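Local coordinates for archaeal Sm-like protein AF-Sm2 (Archaeoglobus fulgidus, PDB 1LJO) that probably binds RNA, as members of the Sm family do, and assembles with five further copies of itself into a hexameric complex, at residues 17-22 and 28-33; 32-37 and 43-48; 47-50 and 55-58. All coordinates share one frame; numbering follows the deposited sequence.

Interaction 1 of 3, residues 17-22 and 28-33. With ACY (acetic acid), chain C.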
ATOM      1  N   ILE A  17       9.776 -15.425 -20.313  1.00 12.25           N
ATOM      2  CA  ILE A  17       9.579 -15.940 -18.961  1.00 12.39           C
ATOM      3  C   ILE A  17      10.171 -14.999 -17.919  1.00 11.21           C
ATOM      4  O   ILE A  17      11.327 -14.591 -18.026  1.00 11.91           O
ATOM      5  CB  ILE A  17      10.266 -17.311 -18.772  1.00 14.96           C
ATOM      6  CG1 ILE A  17       9.819 -18.285 -19.866  1.00 17.81           C
ATOM      7  CG2 ILE A  17       9.957 -17.862 -17.381  1.00 14.38           C
ATOM      8  CD1 ILE A  17       8.328 -18.510 -19.920  1.00 19.62           C
ATOM      9  N   ILE A  18       9.379 -14.670 -16.903  1.00  9.41           N
ATOM     10  CA  ILE A  18       9.843 -13.783 -15.846  1.00 11.75           C
ATOM     11  C   ILE A  18       9.540 -14.381 -14.478  1.00 13.26           C
ATOM     12  O   ILE A  18       8.704 -15.278 -14.358  1.00 12.21           O
ATOM     13  CB  ILE A  18       9.164 -12.393 -15.934  1.00 11.15           C
ATOM     14  CG1 ILE A  18       7.658 -12.519 -15.682  1.00 12.77           C
ATOM     15  CG2 ILE A  18       9.397 -11.790 -17.319  1.00 13.70           C
ATOM     16  CD1 ILE A  18       6.940 -11.174 -15.526  1.00  9.49           C
ATOM     17  N   ARG A  19      10.238 -13.882 -13.459  1.00 10.70           N
ATOM     18  CA  ARG A  19      10.047 -14.322 -12.085  1.00 12.91           C
ATOM     19  C   ARG A  19       9.585 -13.081 -11.336  1.00 11.65           C
ATOM     20  O   ARG A  19      10.196 -12.019 -11.461  1.00 11.52           O
ATOM     21  CB  ARG A  19      11.366 -14.845 -11.493  1.00 14.90           C
ATOM     22  CG  ARG A  19      11.290 -15.236 -10.019  1.00 22.71           C
ATOM     23  CD  ARG A  19      12.625 -15.798  -9.521  1.00 26.27           C
ATOM     24  NE  ARG A  19      12.964 -17.057 -10.176  1.00 30.98           N
ATOM     25  CZ  ARG A  19      12.517 -18.251  -9.792  1.00 33.47           C
ATOM     26  NH1 ARG A  19      11.714 -18.358  -8.743  1.00 35.05           N
ATOM     27  NH2 ARG A  19      12.866 -19.338 -10.467  1.00 32.94           N
ATOM     28  N   VAL A  20       8.512 -13.219 -10.563  1.00 12.81           N
ATOM     29  CA  VAL A  20       7.943 -12.093  -9.823  1.00 12.18           C
ATOM     30  C   VAL A  20       7.776 -12.334  -8.332  1.00 14.25           C
ATOM     31  O   VAL A  20       7.270 -13.374  -7.920  1.00 13.93           O
ATOM     32  CB  VAL A  20       6.541 -11.731 -10.363  1.00 12.11           C
ATOM     33  CG1 VAL A  20       6.009 -10.486  -9.649  1.00 11.83           C
ATOM     34  CG2 VAL A  20       6.601 -11.522 -11.861  1.00 11.98           C
ATOM     35  N   GLU A  21       8.195 -11.363  -7.527  1.00 10.98           N
ATOM     36  CA  GLU A  21       8.024 -11.470  -6.084  1.00 18.04           C
ATOM     37  C   GLU A  21       6.896 -10.510  -5.719  1.00 16.71           C
ATOM     38  O   GLU A  21       6.960  -9.322  -6.040  1.00 13.57           O
ATOM     39  CB  GLU A  21       9.306 -11.082  -5.347  1.00 21.82           C
ATOM     40  CG  GLU A  21       9.118 -10.980  -3.843  1.00 29.30           C
ATOM     41  CD  GLU A  21      10.425 -10.800  -3.103  1.00 33.96           C
ATOM     42  OE1 GLU A  21      11.210  -9.907  -3.488  1.00 36.33           O
ATOM     43  OE2 GLU A  21      10.663 -11.551  -2.132  1.00 38.97           O
ATOM     44  N   MET A  22       5.861 -11.034  -5.067  1.00 15.57           N
ATOM     45  CA  MET A  22       4.709 -10.230  -4.669  1.00 16.49           C
ATOM     46  C   MET A  22       4.746  -9.936  -3.180  1.00 18.10           C
ATOM     47  O   MET A  22       5.206 -10.758  -2.384  1.00 19.18           O
ATOM     48  CB  MET A  22       3.399 -10.960  -4.990  1.00 15.35           C
ATOM     49  CG  MET A  22       3.179 -11.292  -6.452  1.00 14.61           C
ATOM     50  SD  MET A  22       3.045  -9.827  -7.500  1.00 14.83           S
ATOM     51  CE  MET A  22       1.430  -9.202  -7.020  1.00 12.83           C
ATOM     52  N   GLN A  28       7.581 -17.173  -5.053  1.00 25.00           N
ATOM     53  CA  GLN A  28       7.629 -16.373  -6.270  1.00 24.08           C
ATOM     54  C   GLN A  28       6.762 -16.970  -7.369  1.00 22.39           C
ATOM     55  O   GLN A  28       6.433 -18.157  -7.341  1.00 18.75           O
ATOM     56  CB  GLN A  28       9.065 -16.257  -6.796  1.00 26.69           C
ATOM     57  CG  GLN A  28      10.078 -15.708  -5.803  1.00 29.60           C
ATOM     58  CD  GLN A  28      10.808 -16.810  -5.053  1.00 30.51           C
ATOM     59  OE1 GLN A  28      11.438 -17.678  -5.664  1.00 28.00           O
ATOM     60  NE2 GLN A  28      10.731 -16.779  -3.726  1.00 30.38           N
ATOM     61  N   LEU A  29       6.395 -16.133  -8.336  1.00 17.60           N
ATOM     62  CA  LEU A  29       5.601 -16.577  -9.471  1.00 13.82           C
ATOM     63  C   LEU A  29       6.495 -16.560 -10.699  1.00 14.73           C
ATOM     64  O   LEU A  29       7.223 -15.594 -10.934  1.00 13.40           O
ATOM     65  CB  LEU A  29       4.399 -15.653  -9.708  1.00 15.61           C
ATOM     66  CG  LEU A  29       3.293 -15.640  -8.651  1.00 17.65           C
ATOM     67  CD1 LEU A  29       2.966 -17.072  -8.232  1.00 19.13           C
ATOM     68  CD2 LEU A  29       3.743 -14.840  -7.451  1.00 23.43           C
ATOM     69  N   VAL A  30       6.450 -17.640 -11.469  1.00 11.03           N
ATOM     70  CA  VAL A  30       7.247 -17.750 -12.678  1.00 13.27           C
ATOM     71  C   VAL A  30       6.307 -18.111 -13.819  1.00 15.06           C
ATOM     72  O   VAL A  30       5.532 -19.064 -13.712  1.00 13.80           O
ATOM     73  CB  VAL A  30       8.312 -18.857 -12.547  1.00 17.35           C
ATOM     74  CG1 VAL A  30       9.121 -18.953 -13.827  1.00 15.22           C
ATOM     75  CG2 VAL A  30       9.209 -18.578 -11.351  1.00 17.67           C
ATOM     76  N   GLY A  31       6.366 -17.346 -14.905  1.00 13.60           N
ATOM     77  CA  GLY A  31       5.502 -17.630 -16.038  1.00 12.93           C
ATOM     78  C   GLY A  31       5.795 -16.742 -17.227  1.00 12.34           C
ATOM     79  O   GLY A  31       6.685 -15.896 -17.174  1.00 13.21           O
ATOM     80  N   LYS A  32       5.049 -16.938 -18.308  1.00 13.56           N
ATOM     81  CA  LYS A  32       5.242 -16.144 -19.511  1.00 11.92           C
ATOM     82  C   LYS A  32       4.462 -14.844 -19.389  1.00 13.67           C
ATOM     83  O   LYS A  32       3.255 -14.850 -19.108  1.00  9.82           O
ATOM     84  CB  LYS A  32       4.764 -16.914 -20.745  1.00 13.57           C
ATOM     85  CG  LYS A  32       4.967 -16.167 -22.067  1.00 13.10           C
ATOM     86  CD  LYS A  32       4.223 -16.864 -23.197  1.00 16.44           C
ATOM     87  CE  LYS A  32       4.334 -16.092 -24.500  1.00 21.19           C
ATOM     88  NZ  LYS A  32       3.309 -16.528 -25.496  1.00 24.62           N
ATOM     89  N   LEU A  33       5.154 -13.728 -19.599  1.00 12.31           N
ATOM     90  CA  LEU A  33       4.508 -12.427 -19.517  1.00 12.95           C
ATOM     91  C   LEU A  33       3.732 -12.191 -20.806  1.00 14.89           C
ATOM     92  O   LEU A  33       4.320 -11.961 -21.860  1.00 13.36           O
ATOM     93  CB  LEU A  33       5.545 -11.314 -19.316  1.00 11.35           C
ATOM     94  CG  LEU A  33       4.966  -9.896 -19.200  1.00 10.95           C
ATOM     95  CD1 LEU A  33       3.994  -9.824 -18.038  1.00  7.68           C
ATOM     96  CD2 LEU A  33       6.099  -8.893 -19.019  1.00 10.06           C
TER
HETATM   97  C   ACY C 201      12.295 -18.706  -1.013  1.00 51.60           C
HETATM   98  O   ACY C 201      13.068 -18.942   0.010  1.00 52.86           O
HETATM   99  OXT ACY C 201      11.018 -18.625  -1.021  1.00 51.61           O
HETATM  100  CH3 ACY C 201      13.060 -18.514  -2.312  1.00 51.74           C
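A chi1 of 176° sets Arg19 CG opposite its backbone N, and a bend at chi3 then folds the guanidinium over Val30, whose CG2 sits above one face of the group and lies 3.6 Å from Arg19 NH1. Gln28, bent at chi2 (94°), turns its amide to the same place: OE1 is 3.2 Å from Arg19 NH1, with the amide and guanidinium planes 52° apart, and OE1 takes a hydrogen bond from the backbone N of Gly52. The NE2 of Gln28 donates to OXT of a bound acetate at 3.3 Å, probably a molecule from the crystallisation liquor. On this same side of the sheet, Ile17 CG2 meets Val30 CG1 at 3.8 Å. The reverse side is apolar: Ile18 CD1 reaches Leu33 CB at 4.0 Å, and Met22 CG packs on Leu29 CD2 at about a right angle.

Beneath the side chains runs a regular antiparallel ladder. Ile18 and Gly31 exchange two backbone hydrogen bonds, as do Val20 and Leu29, and the shortest, Val20 N to Leu29 O, measures 2.7 Å.

Strands 17-22 and 28-36 thus form the first hairpin of the Sm fold. Strand 69-74 pairs with the other edge of 17-22, Leu42 and Leu44 of strand 42-44 cover the face of Ile18, Val20 and Leu33, and Met48 and Cys50 of strand 47-51 touch Val30.

Interaction 2 of 3, residues 32-37 and 43-48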
ATOM      1  N   LYS A  32       5.049 -16.938 -18.308  1.00 13.56           N
ATOM      2  CA  LYS A  32       5.242 -16.144 -19.511  1.00 11.92           C
ATOM      3  C   LYS A  32       4.462 -14.844 -19.389  1.00 13.67           C
ATOM      4  O   LYS A  32       3.255 -14.850 -19.108  1.00  9.82           O
ATOM      5  CB  LYS A  32       4.764 -16.914 -20.745  1.00 13.57           C
ATOM      6  CG  LYS A  32       4.967 -16.167 -22.067  1.00 13.10           C
ATOM      7  CD  LYS A  32       4.223 -16.864 -23.197  1.00 16.44           C
ATOM      8  CE  LYS A  32       4.334 -16.092 -24.500  1.00 21.19           C
ATOM      9  NZ  LYS A  32       3.309 -16.528 -25.496  1.00 24.62           N
ATOM     10  N   LEU A  33       5.154 -13.728 -19.599  1.00 12.31           N
ATOM     11  CA  LEU A  33       4.508 -12.427 -19.517  1.00 12.95           C
ATOM     12  C   LEU A  33       3.732 -12.191 -20.806  1.00 14.89           C
ATOM     13  O   LEU A  33       4.320 -11.961 -21.860  1.00 13.36           O
ATOM     14  CB  LEU A  33       5.545 -11.314 -19.316  1.00 11.35           C
ATOM     15  CG  LEU A  33       4.966  -9.896 -19.200  1.00 10.95           C
ATOM     16  CD1 LEU A  33       3.994  -9.824 -18.038  1.00  7.68           C
ATOM     17  CD2 LEU A  33       6.099  -8.893 -19.019  1.00 10.06           C
ATOM     18  N   GLU A  34       2.407 -12.268 -20.712  1.00 14.72           N
ATOM     19  CA  GLU A  34       1.535 -12.074 -21.866  1.00 16.11           C
ATOM     20  C   GLU A  34       1.029 -10.648 -21.984  1.00 16.23           C
ATOM     21  O   GLU A  34       0.613 -10.220 -23.059  1.00 17.12           O
ATOM     22  CB  GLU A  34       0.343 -13.032 -21.788  1.00 20.73           C
ATOM     23  CG  GLU A  34       0.658 -14.424 -22.286  1.00 29.40           C
ATOM     24  CD  GLU A  34       0.811 -14.473 -23.790  1.00 33.30           C
ATOM     25  OE1 GLU A  34      -0.206 -14.315 -24.499  1.00 35.00           O
ATOM     26  OE2 GLU A  34       1.950 -14.655 -24.264  1.00 38.23           O
ATOM     27  N   GLY A  35       1.059  -9.912 -20.879  1.00 14.92           N
ATOM     28  CA  GLY A  35       0.592  -8.539 -20.913  1.00 17.13           C
ATOM     29  C   GLY A  35       0.945  -7.748 -19.669  1.00 14.75           C
ATOM     30  O   GLY A  35       1.087  -8.307 -18.582  1.00 14.72           O
ATOM     31  N   VAL A  36       1.087  -6.439 -19.839  1.00 14.61           N
ATOM     32  CA  VAL A  36       1.416  -5.540 -18.744  1.00 14.03           C
ATOM     33  C   VAL A  36       0.893  -4.142 -19.082  1.00 16.53           C
ATOM     34  O   VAL A  36       0.716  -3.817 -20.256  1.00 17.71           O
ATOM     35  CB  VAL A  36       2.956  -5.478 -18.522  1.00 16.01           C
ATOM     36  CG1 VAL A  36       3.654  -5.073 -19.814  1.00 17.38           C
ATOM     37  CG2 VAL A  36       3.291  -4.495 -17.409  1.00 16.33           C
ATOM     38  N   ASP A  37       0.615  -3.334 -18.059  1.00 17.00           N
ATOM     39  CA  ASP A  37       0.147  -1.964 -18.279  1.00 17.81           C
ATOM     40  C   ASP A  37       1.026  -0.978 -17.516  1.00 18.30           C
ATOM     41  O   ASP A  37       1.969  -1.383 -16.834  1.00 16.80           O
ATOM     42  CB  ASP A  37      -1.321  -1.791 -17.867  1.00 17.10           C
ATOM     43  CG  ASP A  37      -1.594  -2.241 -16.447  1.00 17.69           C
ATOM     44  OD1 ASP A  37      -0.715  -2.057 -15.584  1.00 18.62           O
ATOM     45  OD2 ASP A  37      -2.704  -2.769 -16.198  1.00 17.45           O
ATOM     46  N   TYR A  43      -0.016  -9.931 -16.522  1.00 14.49           N
ATOM     47  CA  TYR A  43      -0.814 -11.074 -16.929  1.00 11.72           C
ATOM     48  C   TYR A  43       0.162 -12.148 -17.391  1.00 12.35           C
ATOM     49  O   TYR A  43       0.836 -11.996 -18.410  1.00 12.43           O
ATOM     50  CB  TYR A  43      -1.789 -10.706 -18.053  1.00  8.99           C
ATOM     51  CG  TYR A  43      -2.482 -11.901 -18.688  1.00 12.05           C
ATOM     52  CD1 TYR A  43      -2.839 -13.015 -17.928  1.00 13.25           C
ATOM     53  CD2 TYR A  43      -2.782 -11.914 -20.048  1.00 13.38           C
ATOM     54  CE1 TYR A  43      -3.473 -14.112 -18.505  1.00 17.56           C
ATOM     55  CE2 TYR A  43      -3.417 -13.006 -20.636  1.00 15.44           C
ATOM     56  CZ  TYR A  43      -3.756 -14.103 -19.859  1.00 17.83           C
ATOM     57  OH  TYR A  43      -4.355 -15.199 -20.436  1.00 17.24           O
ATOM     58  N   LEU A  44       0.244 -13.220 -16.611  1.00 11.88           N
ATOM     59  CA  LEU A  44       1.134 -14.333 -16.913  1.00 12.68           C
ATOM     60  C   LEU A  44       0.331 -15.549 -17.341  1.00 10.41           C
ATOM     61  O   LEU A  44      -0.792 -15.751 -16.883  1.00 14.24           O
ATOM     62  CB  LEU A  44       1.955 -14.714 -15.676  1.00 14.22           C
ATOM     63  CG  LEU A  44       2.826 -13.649 -15.007  1.00 17.86           C
ATOM     64  CD1 LEU A  44       3.617 -14.284 -13.869  1.00 15.18           C
ATOM     65  CD2 LEU A  44       3.764 -13.043 -16.032  1.00 18.92           C
ATOM     66  N   THR A  45       0.908 -16.352 -18.225  1.00  9.36           N
ATOM     67  CA  THR A  45       0.267 -17.576 -18.677  1.00  9.49           C
ATOM     68  C   THR A  45       1.260 -18.694 -18.395  1.00 12.47           C
ATOM     69  O   THR A  45       2.457 -18.432 -18.254  1.00 13.56           O
ATOM     70  CB  THR A  45      -0.049 -17.548 -20.184  1.00 10.31           C
ATOM     71  OG1 THR A  45       1.151 -17.294 -20.920  1.00 13.74           O
ATOM     72  CG2 THR A  45      -1.091 -16.458 -20.494  1.00 12.90           C
ATOM     73  N   ASN A  46       0.762 -19.923 -18.295  1.00 11.09           N
ATOM     74  CA  ASN A  46       1.613 -21.077 -18.026  1.00 11.16           C
ATOM     75  C   ASN A  46       2.426 -20.832 -16.750  1.00 12.84           C
ATOM     76  O   ASN A  46       3.553 -21.308 -16.613  1.00 14.48           O
ATOM     77  CB  ASN A  46       2.547 -21.294 -19.221  1.00 12.47           C
ATOM     78  CG  ASN A  46       1.796 -21.287 -20.545  1.00 13.81           C
ATOM     79  OD1 ASN A  46       1.060 -22.216 -20.852  1.00 12.92           O
ATOM     80  ND2 ASN A  46       1.965 -20.219 -21.323  1.00 15.15           N
ATOM     81  N   ALA A  47       1.832 -20.106 -15.812  1.00 12.36           N
ATOM     82  CA  ALA A  47       2.500 -19.754 -14.567  1.00 11.04           C
ATOM     83  C   ALA A  47       2.569 -20.849 -13.513  1.00 13.51           C
ATOM     84  O   ALA A  47       1.763 -21.780 -13.496  1.00 14.67           O
ATOM     85  CB  ALA A  47       1.847 -18.525 -13.970  1.00 13.09           C
ATOM     86  N   MET A  48       3.540 -20.708 -12.622  1.00 14.15           N
ATOM     87  CA  MET A  48       3.728 -21.652 -11.532  1.00 20.38           C
ATOM     88  C   MET A  48       4.249 -20.913 -10.309  1.00 19.08           C
ATOM     89  O   MET A  48       4.855 -19.849 -10.420  1.00 16.15           O
ATOM     90  CB  MET A  48       4.724 -22.742 -11.930  1.00 25.54           C
ATOM     91  CG  MET A  48       6.097 -22.222 -12.297  1.00 32.64           C
ATOM     92  SD  MET A  48       7.235 -23.544 -12.739  1.00 41.02           S
ATOM     93  CE  MET A  48       6.877 -23.735 -14.496  1.00 40.25           C
TER
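Glu34 and Thr45 meet across the hairpin at about a right angle. The glutamate CB lies 3.7 Å from Tyr43 CD2, obliquely placed against the ring, and close to the tyrosine carbonyl oxygen. Next, CG is held beside the backbone N (chi1 -82°), which brings it against both branches of Thr45, at 3.2 Å from OG1 and equally near CG2. The chain bends at chi2, so that CD moves off to 4.0 Å from Thr45 OG1. At the tip, the carboxylate turns back to its own strand, where OE2 and Lys32 NZ form a salt bridge whose exact geometry is doubtful.

Lys32 runs alongside Thr45, the two side chains pointing the same way, with Lys32 CB 3.6 Å from Thr45 OG1. On the other face Leu33 CD1 packs against Leu44 CD2 at 3.8 Å, and Leu44 in turn touches Ile18 of strand 17-22. Glu34 also makes backbone hydrogen bonds to a neighbouring subunit, and Tyr43 packs on Met9 of that subunit, so this contact borders a subunit interface of the hexamer.

The backbone explains why Glu34 stands where it does. Lys32 and Thr45 bond to each other in both directions, but Tyr43 O then accepts two donors: Glu34 N at 2.8 Å and Gly35 N at 3.2 Å, the latter in the carbonyl plane on a lone pair. Tyr43 N returns a bond to Gly35 O. Two residues facing one make this a classic beta bulge, set in the long, strongly bent strand 28-36 that lets the Sm fold curl into a small barrel.

Interaction 3 of 3, residues 47-50 and 55-58. With ACY (acetic acid), chain D.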
ATOM      1  N   ALA A  47       1.832 -20.106 -15.812  1.00 12.36           N
ATOM      2  CA  ALA A  47       2.500 -19.754 -14.567  1.00 11.04           C
ATOM      3  C   ALA A  47       2.569 -20.849 -13.513  1.00 13.51           C
ATOM      4  O   ALA A  47       1.763 -21.780 -13.496  1.00 14.67           O
ATOM      5  CB  ALA A  47       1.847 -18.525 -13.970  1.00 13.09           C
ATOM      6  N   MET A  48       3.540 -20.708 -12.622  1.00 14.15           N
ATOM      7  CA  MET A  48       3.728 -21.652 -11.532  1.00 20.38           C
ATOM      8  C   MET A  48       4.249 -20.913 -10.309  1.00 19.08           C
ATOM      9  O   MET A  48       4.855 -19.849 -10.420  1.00 16.15           O
ATOM     10  CB  MET A  48       4.724 -22.742 -11.930  1.00 25.54           C
ATOM     11  CG  MET A  48       6.097 -22.222 -12.297  1.00 32.64           C
ATOM     12  SD  MET A  48       7.235 -23.544 -12.739  1.00 41.02           S
ATOM     13  CE  MET A  48       6.877 -23.735 -14.496  1.00 40.25           C
ATOM     14  N   GLU A  49       4.000 -21.484  -9.141  1.00 17.46           N
ATOM     15  CA  GLU A  49       4.464 -20.899  -7.898  1.00 19.10           C
ATOM     16  C   GLU A  49       5.777 -21.623  -7.620  1.00 19.95           C
ATOM     17  O   GLU A  49       5.829 -22.855  -7.661  1.00 18.79           O
ATOM     18  CB  GLU A  49       3.446 -21.174  -6.794  1.00 20.68           C
ATOM     19  CG  GLU A  49       3.637 -20.374  -5.532  1.00 28.05           C
ATOM     20  CD  GLU A  49       2.517 -20.618  -4.540  1.00 31.22           C
ATOM     21  OE1 GLU A  49       1.338 -20.473  -4.926  1.00 33.97           O
ATOM     22  OE2 GLU A  49       2.814 -20.954  -3.378  1.00 35.11           O
ATOM     23  N   CYS A  50       6.835 -20.862  -7.355  1.00 18.43           N
ATOM     24  CA  CYS A  50       8.140 -21.448  -7.101  1.00 23.55           C
ATOM     25  C   CYS A  50       8.832 -20.863  -5.877  1.00 24.85           C
ATOM     26  O   CYS A  50       8.480 -19.792  -5.391  1.00 24.75           O
ATOM     27  CB  CYS A  50       9.063 -21.243  -8.314  1.00 23.56           C
ATOM     28  SG  CYS A  50       8.485 -21.926  -9.895  1.00 27.18           S
ATOM     29  N   LYS A  55       9.561 -25.938  -7.853  1.00 26.15           N
ATOM     30  CA  LYS A  55       8.159 -25.746  -8.213  1.00 24.91           C
ATOM     31  C   LYS A  55       7.258 -26.302  -7.105  1.00 26.12           C
ATOM     32  O   LYS A  55       7.447 -27.437  -6.657  1.00 24.82           O
ATOM     33  CB  LYS A  55       7.886 -26.473  -9.534  1.00 28.30           C
ATOM     34  CG  LYS A  55       6.444 -26.865  -9.799  1.00 31.15           C
ATOM     35  CD  LYS A  55       5.585 -25.688 -10.206  1.00 35.12           C
ATOM     36  CE  LYS A  55       4.773 -26.027 -11.450  1.00 34.85           C
ATOM     37  NZ  LYS A  55       4.048 -27.320 -11.313  1.00 38.47           N
ATOM     38  N   VAL A  56       6.282 -25.508  -6.664  1.00 22.26           N
ATOM     39  CA  VAL A  56       5.372 -25.948  -5.611  1.00 22.11           C
ATOM     40  C   VAL A  56       3.905 -26.021  -6.033  1.00 22.94           C
ATOM     41  O   VAL A  56       3.142 -26.793  -5.467  1.00 20.13           O
ATOM     42  CB  VAL A  56       5.482 -25.048  -4.357  1.00 24.28           C
ATOM     43  CG1 VAL A  56       6.902 -25.091  -3.815  1.00 24.86           C
ATOM     44  CG2 VAL A  56       5.087 -23.627  -4.691  1.00 22.83           C
ATOM     45  N   ARG A  57       3.507 -25.218  -7.020  1.00 21.31           N
ATOM     46  CA  ARG A  57       2.123 -25.225  -7.500  1.00 21.32           C
ATOM     47  C   ARG A  57       2.006 -24.774  -8.951  1.00 22.16           C
ATOM     48  O   ARG A  57       2.683 -23.840  -9.367  1.00 19.00           O
ATOM     49  CB  ARG A  57       1.239 -24.286  -6.670  1.00 26.83           C
ATOM     50  CG  ARG A  57       0.859 -24.746  -5.281  1.00 32.40           C
ATOM     51  CD  ARG A  57      -0.368 -23.963  -4.815  1.00 34.30           C
ATOM     52  NE  ARG A  57      -0.748 -24.247  -3.434  1.00 38.31           N
ATOM     53  CZ  ARG A  57      -0.172 -23.698  -2.368  1.00 40.20           C
ATOM     54  NH1 ARG A  57       0.819 -22.827  -2.518  1.00 38.65           N
ATOM     55  NH2 ARG A  57      -0.594 -24.015  -1.151  1.00 41.69           N
ATOM     56  N   SER A  58       1.143 -25.439  -9.713  1.00 22.24           N
ATOM     57  CA  SER A  58       0.894 -25.059 -11.103  1.00 21.16           C
ATOM     58  C   SER A  58      -0.274 -24.085 -11.032  1.00 20.11           C
ATOM     59  O   SER A  58      -1.251 -24.343 -10.325  1.00 23.47           O
ATOM     60  CB  SER A  58       0.503 -26.279 -11.947  1.00 22.39           C
ATOM     61  OG  SER A  58       1.635 -27.070 -12.251  1.00 25.78           O
TER
HETATM   62  C   ACY D 202       0.329 -29.011  -9.089  1.00 44.74           C
HETATM   63  O   ACY D 202       1.430 -29.040  -9.791  1.00 45.43           O
HETATM   64  OXT ACY D 202      -0.108 -28.049  -8.366  1.00 44.17           O
HETATM   65  CH3 ACY D 202      -0.480 -30.291  -9.185  1.00 45.13           C
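Met48 meets Lys55 at about a right angle, its CB pressed to 3.3 Å from Lys55 CE, a tight carbon pair, while its SD touches Lys55 CD and CE. With CG between the backbone N and the carbonyl carbon (chi1 60°), the methionine chain runs across the lysine. The lysine, bent three times along its length, carries NZ to the OG of Ser58, 2.6 Å away; Ser58 also binds an acetate, probably from the crystallisation liquor, through its backbone N and OG.

Glu49, next along, gives the largest single share of the contact. Its N donates to Arg57 O at 2.7 Å, and its own O accepts a nearly straight bond from Val56 N at 2.9 Å and a weak one from Arg57 N. Val56 and Arg57 both facing Glu49 form a classic beta bulge in this antiparallel hairpin of the Sm fold.

The extended side chain of Glu49 lies beside that of Arg57, and its OE2 makes a salt bridge with NH1, 2.9 Å away, at the guanidinium edge; the two planes are 46° apart. Asn27 gives OE2 a second partner. Replacing Glu49 by an alanine removes the carboxylate, which would probably leave Arg57 without its charged mate and Asn27 without this acceptor, and the guanidinium freer to swing. Val56 CG2 packs 3.6 Å from Glu49 CB.

Cys50 closes the segment, its SG 4.2 Å from Lys55 CA.

How the interactions relate
The three contacts are successive hairpins of one curled antiparallel sheet, and their chemistry changes along it. Interaction 1 is the most buried, its centre about 4 Å from the centre of the chain, and has one wholly apolar face and one that mixes apolar side chains with Arg19 and Gln28. Interaction 2 continues strand 28-36 beyond the shared Lys32 and Leu33, and is partly buried. Interaction 3, its centre about 13 Å from that of the chain, relies on charged and polar groups and touches no other chain, whereas interaction 2 borders a neighbouring subunit. Interactions 2 and 3 share Ala47 and Met48 of strand 47-51, which joins interaction 1 through probable hydrogen bonds from Cys50 N to Gln28 O and Met48 N to Val30 O.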